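PDB 2VLA: restriction endonuclease R.BpuJI from Bacillus pumilus, which recognises a specific DNA sequence through the N-terminal domain described here, and as a whole enzyme probably cleaves DNA with a separate nuclease part. Local coordinates for residues Q8-I13 and M207-E212; A161-N166 and I192-R197. All blocks are in the same frame, centred on the assembly; numbering follows the deposited sequence.

Contact 1 of 2, residues Q8-I13 and M207-E212. With nucleotides of chain C; nucleotides of chain B.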
# COMPACT_ATOMS: atom_id res chain seq x y z
N GLN A 8 1.18 -7.67 -18.37
CA GLN A 8 1.35 -6.56 -17.47
C GLN A 8 0.00 -6.01 -17.04
O GLN A 8 -0.97 -6.10 -17.78
CB GLN A 8 2.17 -5.44 -18.16
CG GLN A 8 3.64 -5.79 -18.39
CD GLN A 8 4.49 -5.60 -17.14
OE1 GLN A 8 4.66 -4.49 -16.66
NE2 GLN A 8 5.04 -6.70 -16.60
N PHE A 9 -0.05 -5.44 -15.83
CA PHE A 9 -1.31 -4.96 -15.28
C PHE A 9 -1.06 -3.86 -14.29
O PHE A 9 -0.41 -4.07 -13.28
CB PHE A 9 -2.06 -6.14 -14.60
CG PHE A 9 -3.42 -5.75 -14.04
CD1 PHE A 9 -3.53 -5.22 -12.77
CD2 PHE A 9 -4.57 -5.93 -14.78
CE1 PHE A 9 -4.77 -4.86 -12.26
CE2 PHE A 9 -5.81 -5.59 -14.27
CZ PHE A 9 -5.90 -5.05 -13.01
N ARG A 10 -1.54 -2.66 -14.61
CA ARG A 10 -1.39 -1.51 -13.73
C ARG A 10 -2.31 -1.66 -12.53
O ARG A 10 -3.54 -1.77 -12.68
CB ARG A 10 -1.69 -0.22 -14.49
CG ARG A 10 -1.51 1.05 -13.66
CD ARG A 10 -1.63 2.30 -14.48
NE ARG A 10 -1.31 3.48 -13.70
CZ ARG A 10 -2.19 4.27 -13.09
NH1 ARG A 10 -3.48 4.01 -13.13
NH2 ARG A 10 -1.78 5.35 -12.44
N CYS A 11 -1.72 -1.66 -11.35
CA CYS A 11 -2.43 -1.95 -10.13
C CYS A 11 -2.03 -0.92 -9.07
O CYS A 11 -1.01 -1.04 -8.42
CB CYS A 11 -2.13 -3.41 -9.65
SG CYS A 11 -3.09 -3.98 -8.29
N THR A 12 -2.83 0.13 -8.95
CA THR A 12 -2.39 1.29 -8.20
C THR A 12 -2.65 1.17 -6.72
O THR A 12 -3.45 0.28 -6.25
CB THR A 12 -3.06 2.60 -8.69
OG1 THR A 12 -4.47 2.50 -8.52
CG2 THR A 12 -2.75 2.87 -10.13
N ILE A 13 -1.96 2.05 -5.97
CA ILE A 13 -2.38 2.45 -4.65
C ILE A 13 -2.62 3.96 -4.70
O ILE A 13 -2.22 4.63 -5.65
CB ILE A 13 -1.35 2.09 -3.56
CG1 ILE A 13 -0.02 2.86 -3.76
CG2 ILE A 13 -1.08 0.55 -3.54
CD1 ILE A 13 0.78 3.02 -2.49
N MET A 207 4.70 4.77 -12.68
CA MET A 207 5.63 4.41 -11.63
C MET A 207 5.34 5.00 -10.24
O MET A 207 5.84 4.46 -9.25
CB MET A 207 7.06 4.76 -12.03
CG MET A 207 7.69 3.76 -13.00
SD MET A 207 7.94 2.14 -12.28
CE MET A 207 9.20 2.53 -11.06
N GLN A 208 4.51 6.01 -10.12
CA GLN A 208 4.45 6.68 -8.84
C GLN A 208 3.92 5.72 -7.76
O GLN A 208 4.40 5.71 -6.65
CB GLN A 208 3.62 7.97 -8.88
CG GLN A 208 3.63 8.68 -7.53
CD GLN A 208 3.11 10.08 -7.56
OE1 GLN A 208 2.82 10.62 -8.63
NE2 GLN A 208 2.99 10.69 -6.39
N HIS A 209 2.92 4.92 -8.11
CA HIS A 209 2.33 3.98 -7.14
C HIS A 209 3.28 2.81 -6.80
O HIS A 209 3.17 2.20 -5.74
CB HIS A 209 0.98 3.42 -7.63
CG HIS A 209 1.06 2.76 -8.96
ND1 HIS A 209 1.17 3.48 -10.13
CD2 HIS A 209 1.06 1.45 -9.31
CE1 HIS A 209 1.27 2.64 -11.14
NE2 HIS A 209 1.17 1.40 -10.67
N ILE A 210 4.20 2.52 -7.70
CA ILE A 210 5.19 1.52 -7.48
C ILE A 210 6.28 2.03 -6.57
O ILE A 210 6.62 1.41 -5.57
CB ILE A 210 5.72 0.97 -8.81
CG1 ILE A 210 4.58 0.30 -9.57
CG2 ILE A 210 6.89 0.07 -8.59
CD1 ILE A 210 4.92 -0.22 -10.96
N ARG A 211 6.82 3.20 -6.90
CA ARG A 211 7.77 3.86 -6.03
C ARG A 211 7.19 4.03 -4.62
O ARG A 211 7.88 3.81 -3.63
CB ARG A 211 8.16 5.23 -6.61
CG ARG A 211 8.95 6.09 -5.63
CD ARG A 211 10.21 5.39 -5.15
NE ARG A 211 10.92 6.16 -4.13
CZ ARG A 211 11.97 6.94 -4.37
NH1 ARG A 211 12.43 7.07 -5.60
NH2 ARG A 211 12.56 7.59 -3.37
N GLU A 212 5.95 4.48 -4.53
CA GLU A 212 5.38 4.79 -3.23
C GLU A 212 5.10 3.56 -2.36
O GLU A 212 5.30 3.60 -1.18
CB GLU A 212 4.16 5.68 -3.37
CG GLU A 212 4.61 7.10 -3.81
CD GLU A 212 3.52 8.13 -3.92
OE1 GLU A 212 2.33 7.81 -3.93
OE2 GLU A 212 3.89 9.34 -4.03
P DC C 3 9.26 10.82 -3.08
OP1 DC C 3 9.84 10.99 -1.73
OP2 DC C 3 8.87 9.50 -3.58
O5' DC C 3 7.96 11.74 -3.21
C5' DC C 3 8.00 13.09 -2.76
C4' DC C 3 6.77 13.83 -3.22
O4' DC C 3 6.83 14.04 -4.64
C3' DC C 3 5.47 13.07 -2.99
O3' DC C 3 4.44 13.90 -2.50
C2' DC C 3 5.11 12.57 -4.39
C1' DC C 3 5.54 13.79 -5.16
N1 DC C 3 5.62 13.63 -6.59
C2 DC C 3 5.32 14.72 -7.44
O2 DC C 3 5.06 15.86 -6.95
N3 DC C 3 5.37 14.52 -8.77
C4 DC C 3 5.68 13.33 -9.27
N4 DC C 3 5.73 13.19 -10.58
C5 DC C 3 5.95 12.23 -8.42
C6 DC C 3 5.88 12.41 -7.12
P DA C 4 4.06 14.03 -0.95
OP1 DA C 4 5.17 14.59 -0.27
OP2 DA C 4 3.48 12.72 -0.55
O5' DA C 4 2.93 15.07 -1.15
C5' DA C 4 3.31 16.47 -1.30
C4' DA C 4 2.31 17.16 -2.19
O4' DA C 4 2.47 16.76 -3.57
C3' DA C 4 0.83 16.87 -1.86
O3' DA C 4 0.09 18.06 -2.06
C2' DA C 4 0.47 15.83 -2.90
C1' DA C 4 1.22 16.35 -4.11
N9 DA C 4 1.45 15.39 -5.16
C8 DA C 4 1.68 14.03 -5.03
N7 DA C 4 1.90 13.43 -6.17
C5 DA C 4 1.82 14.43 -7.13
C6 DA C 4 1.94 14.44 -8.51
N6 DA C 4 2.22 13.39 -9.28
N1 DA C 4 1.81 15.65 -9.14
C2 DA C 4 1.53 16.75 -8.39
N3 DA C 4 1.41 16.87 -7.09
C4 DA C 4 1.55 15.64 -6.50
P DC B 7 -6.49 6.49 -12.70
OP1 DC B 7 -7.03 5.98 -13.97
OP2 DC B 7 -5.58 5.63 -11.92
O5' DC B 7 -5.74 7.89 -12.91
C5' DC B 7 -6.34 8.92 -13.69
C4' DC B 7 -5.51 10.19 -13.64
O4' DC B 7 -5.57 10.77 -12.30
C3' DC B 7 -4.01 10.01 -13.92
O3' DC B 7 -3.57 11.07 -14.73
C2' DC B 7 -3.37 10.15 -12.55
C1' DC B 7 -4.26 11.20 -11.95
N1 DC B 7 -4.24 11.38 -10.49
C2 DC B 7 -4.43 12.66 -9.98
O2 DC B 7 -4.51 13.61 -10.78
N3 DC B 7 -4.46 12.85 -8.65
C4 DC B 7 -4.40 11.79 -7.84
N4 DC B 7 -4.45 11.98 -6.53
C5 DC B 7 -4.22 10.47 -8.34
C6 DC B 7 -4.14 10.31 -9.66
O HOH W 1 0.70 6.25 -10.45
O HOH W 2 1.17 -1.50 -11.16
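Thr12 lays its methyl over the imidazole of His209: CG2 stands 3.9 Å from the ring centroid and only 8° off the normal, a CH-pi contact. The CB of His209 points toward 8-13, and a chi1 of 56° sets CG between the backbone N and the carbonyl carbon. Cys11 O lies 3.4 Å from His209 CD2, oblique to the ring. Arg10 passes the ring with its extended chain, NE lying 3.7 Å from His209 CE1 and the guanidinium turned 80° from the imidazole. Two waters in the ring plane serve both ring nitrogens; one, 2.9 Å from His209 NE2, also accepts from Cys11 N, and the other bonds to His209 ND1 and, weakly, accepts from Arg10 NH2. Helix 203-219 presents Gln208 to the major-groove edge of an adenine, consistent with the recognition helix of a helix-turn-helix. There Gln208 grips the base twice: its OE1 accepts from N6 of DA4 of chain C at 2.9 Å, and its NE2 donates to N7 of the same base at 3.0 Å. The second amide hydrogen goes to Glu212 OE2, 2.9 Å from Gln208 NE2, which would fix the amide against flipping; Glu212 OE1 is held in turn by Gly16 N. Arg10 meets the other strand, NH1 donating to phosphate oxygen OP2 of DC7 of chain B at 2.9 Å, while NE bonds to Tyr205 O. Ile13 packs its CG1 against His209 CB, and its buried backbone N finds no hydrogen-bond partner.

Contact 2 of 2, residues A161-N166 and I192-R197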
# COMPACT_ATOMS: atom_id res chain seq x y z
N ALA A 161 9.35 -3.18 -10.37
CA ALA A 161 8.20 -2.68 -11.09
C ALA A 161 7.71 -3.66 -12.14
O ALA A 161 6.54 -4.00 -12.18
CB ALA A 161 8.54 -1.31 -11.75
N TYR A 162 8.60 -4.07 -13.04
CA TYR A 162 8.19 -4.84 -14.22
C TYR A 162 7.89 -6.28 -13.85
O TYR A 162 6.92 -6.85 -14.32
CB TYR A 162 9.29 -4.82 -15.28
CG TYR A 162 8.93 -5.56 -16.55
CD1 TYR A 162 8.15 -4.96 -17.52
CD2 TYR A 162 9.31 -6.89 -16.73
CE1 TYR A 162 7.77 -5.64 -18.66
CE2 TYR A 162 8.94 -7.59 -17.88
CZ TYR A 162 8.17 -6.96 -18.84
OH TYR A 162 7.82 -7.65 -19.98
N TYR A 163 8.77 -6.86 -13.05
CA TYR A 163 8.69 -8.30 -12.80
C TYR A 163 7.74 -8.66 -11.66
O TYR A 163 7.29 -9.82 -11.57
CB TYR A 163 10.07 -8.89 -12.55
CG TYR A 163 11.00 -8.86 -13.74
CD1 TYR A 163 10.96 -9.84 -14.71
CD2 TYR A 163 11.94 -7.84 -13.89
CE1 TYR A 163 11.82 -9.83 -15.79
CE2 TYR A 163 12.80 -7.81 -14.98
CZ TYR A 163 12.75 -8.83 -15.91
OH TYR A 163 13.61 -8.78 -16.98
N VAL A 164 7.44 -7.71 -10.78
CA VAL A 164 6.63 -7.97 -9.59
C VAL A 164 5.37 -7.11 -9.53
O VAL A 164 4.27 -7.61 -9.77
CB VAL A 164 7.46 -7.81 -8.30
CG1 VAL A 164 6.60 -8.03 -7.05
CG2 VAL A 164 8.67 -8.71 -8.33
N LEU A 165 5.52 -5.78 -9.35
CA LEU A 165 4.36 -4.97 -8.98
C LEU A 165 3.46 -4.57 -10.15
O LEU A 165 2.34 -4.11 -9.93
CB LEU A 165 4.76 -3.75 -8.17
CG LEU A 165 5.12 -4.03 -6.71
CD1 LEU A 165 5.65 -2.76 -6.07
CD2 LEU A 165 3.92 -4.58 -5.90
N ASN A 166 3.93 -4.79 -11.38
CA ASN A 166 3.12 -4.60 -12.58
C ASN A 166 2.94 -5.90 -13.38
O ASN A 166 2.45 -5.86 -14.49
CB ASN A 166 3.75 -3.56 -13.49
CG ASN A 166 2.71 -2.68 -14.23
OD1 ASN A 166 2.00 -1.89 -13.60
ND2 ASN A 166 2.63 -2.82 -15.55
N ILE A 192 18.90 -8.17 -21.59
CA ILE A 192 17.55 -7.64 -21.59
C ILE A 192 17.29 -6.91 -20.27
O ILE A 192 17.48 -7.48 -19.19
CB ILE A 192 16.51 -8.77 -21.74
CG1 ILE A 192 16.62 -9.39 -23.14
CG2 ILE A 192 15.10 -8.26 -21.50
CD1 ILE A 192 15.86 -10.72 -23.28
N THR A 193 16.92 -5.64 -20.38
CA THR A 193 16.52 -4.86 -19.22
C THR A 193 15.09 -4.37 -19.46
O THR A 193 14.67 -4.20 -20.60
CB THR A 193 17.48 -3.68 -19.01
OG1 THR A 193 17.21 -3.05 -17.75
CG2 THR A 193 17.32 -2.68 -20.10
N LYS A 194 14.34 -4.18 -18.38
CA LYS A 194 12.92 -3.87 -18.52
C LYS A 194 12.51 -2.69 -17.65
O LYS A 194 13.04 -2.49 -16.56
CB LYS A 194 12.07 -5.10 -18.15
CG LYS A 194 12.20 -6.26 -19.12
CD LYS A 194 11.44 -6.00 -20.42
CE LYS A 194 11.38 -7.24 -21.31
NZ LYS A 194 11.13 -6.89 -22.73
N LYS A 195 11.54 -1.93 -18.13
CA LYS A 195 10.92 -0.86 -17.36
C LYS A 195 9.42 -0.85 -17.61
O LYS A 195 8.94 -1.47 -18.57
CB LYS A 195 11.51 0.50 -17.75
CG LYS A 195 12.97 0.66 -17.37
CD LYS A 195 13.46 2.07 -17.59
CE LYS A 195 14.94 2.20 -17.27
NZ LYS A 195 15.46 3.56 -17.58
N VAL A 196 8.67 -0.19 -16.74
CA VAL A 196 7.23 -0.05 -16.93
C VAL A 196 6.92 1.35 -17.45
O VAL A 196 7.15 2.32 -16.77
CB VAL A 196 6.50 -0.26 -15.59
CG1 VAL A 196 5.02 0.01 -15.76
CG2 VAL A 196 6.76 -1.69 -15.05
N ARG A 197 6.33 1.40 -18.64
CA ARG A 197 5.90 2.64 -19.25
C ARG A 197 4.57 2.36 -19.98
O ARG A 197 4.24 1.20 -20.26
CB ARG A 197 6.96 3.17 -20.24
CG ARG A 197 8.32 3.55 -19.60
CD ARG A 197 8.20 4.76 -18.67
NE ARG A 197 9.49 5.21 -18.16
CZ ARG A 197 10.06 4.76 -17.03
NH1 ARG A 197 9.46 3.81 -16.31
NH2 ARG A 197 11.24 5.23 -16.65
O HOH W 3 16.25 -7.65 -16.79
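The last turn of helix 157-165, widened into a pi-type turn at 161-165, meets the extended loop 192-197 mainly through Tyr162, Lys194 and Val196. Lys194 lays its aliphatic chain over one face of the Tyr162 ring, with CB 3.7 Å from the centroid. A bend at chi2 (-75°) sets CD near CZ of the phenol, and CE lies 3.8 Å from Tyr162 OH. Val196 CG2 lies near the plane of the Tyr162 ring, against Tyr162 CA, and packs 3.8 Å from Ala161 CB, while Val196 CG1 lies 3.7 Å from Asn166 ND2, an amide N that hydrogen-bonds to Gln8 OE1. An alanine in place of Tyr162 would probably open a gap beneath the Lys194 chain and leave it less confined, with Tyr163 OH still beside its CG. Tyr163 crosses Lys194 at about a right angle, its OH 3.6 Å from Lys194 CG. That hydroxyl bonds to Asp187 and accepts from a water that also donates to Ile192 O. The Tyr162 rim atom CD2 sits over the centre of the Tyr163 ring. Around this pairing, Tyr163 rests on helix 177-189, Leu165 on helix 137-150, and Ala161 on Met207 and Ile210 of helix 203-219.

Overall arrangement
From the N terminus the chain first runs through the loop 8-13, ahead of helix 22-36, and only after 193 further residues, mostly helical, does 207-212 close contact 1. Contact 2 is nested within that long loop: helix 157-165 ends at 161-166, and after helix 177-189 the chain returns as 192-197, just before helix 203-219. The two contacts have centres about 11 Å apart and touch directly. Gln8 and Phe9 probably hydrogen-bond to Asn166, and Met207 SD packs on Ala161 CB. The N-terminal segment, the end of helix 157-165, loop 192-197 and the DNA-reading helix 203-219 are thus joined into one block, with contact 2 set back from the nucleic acid.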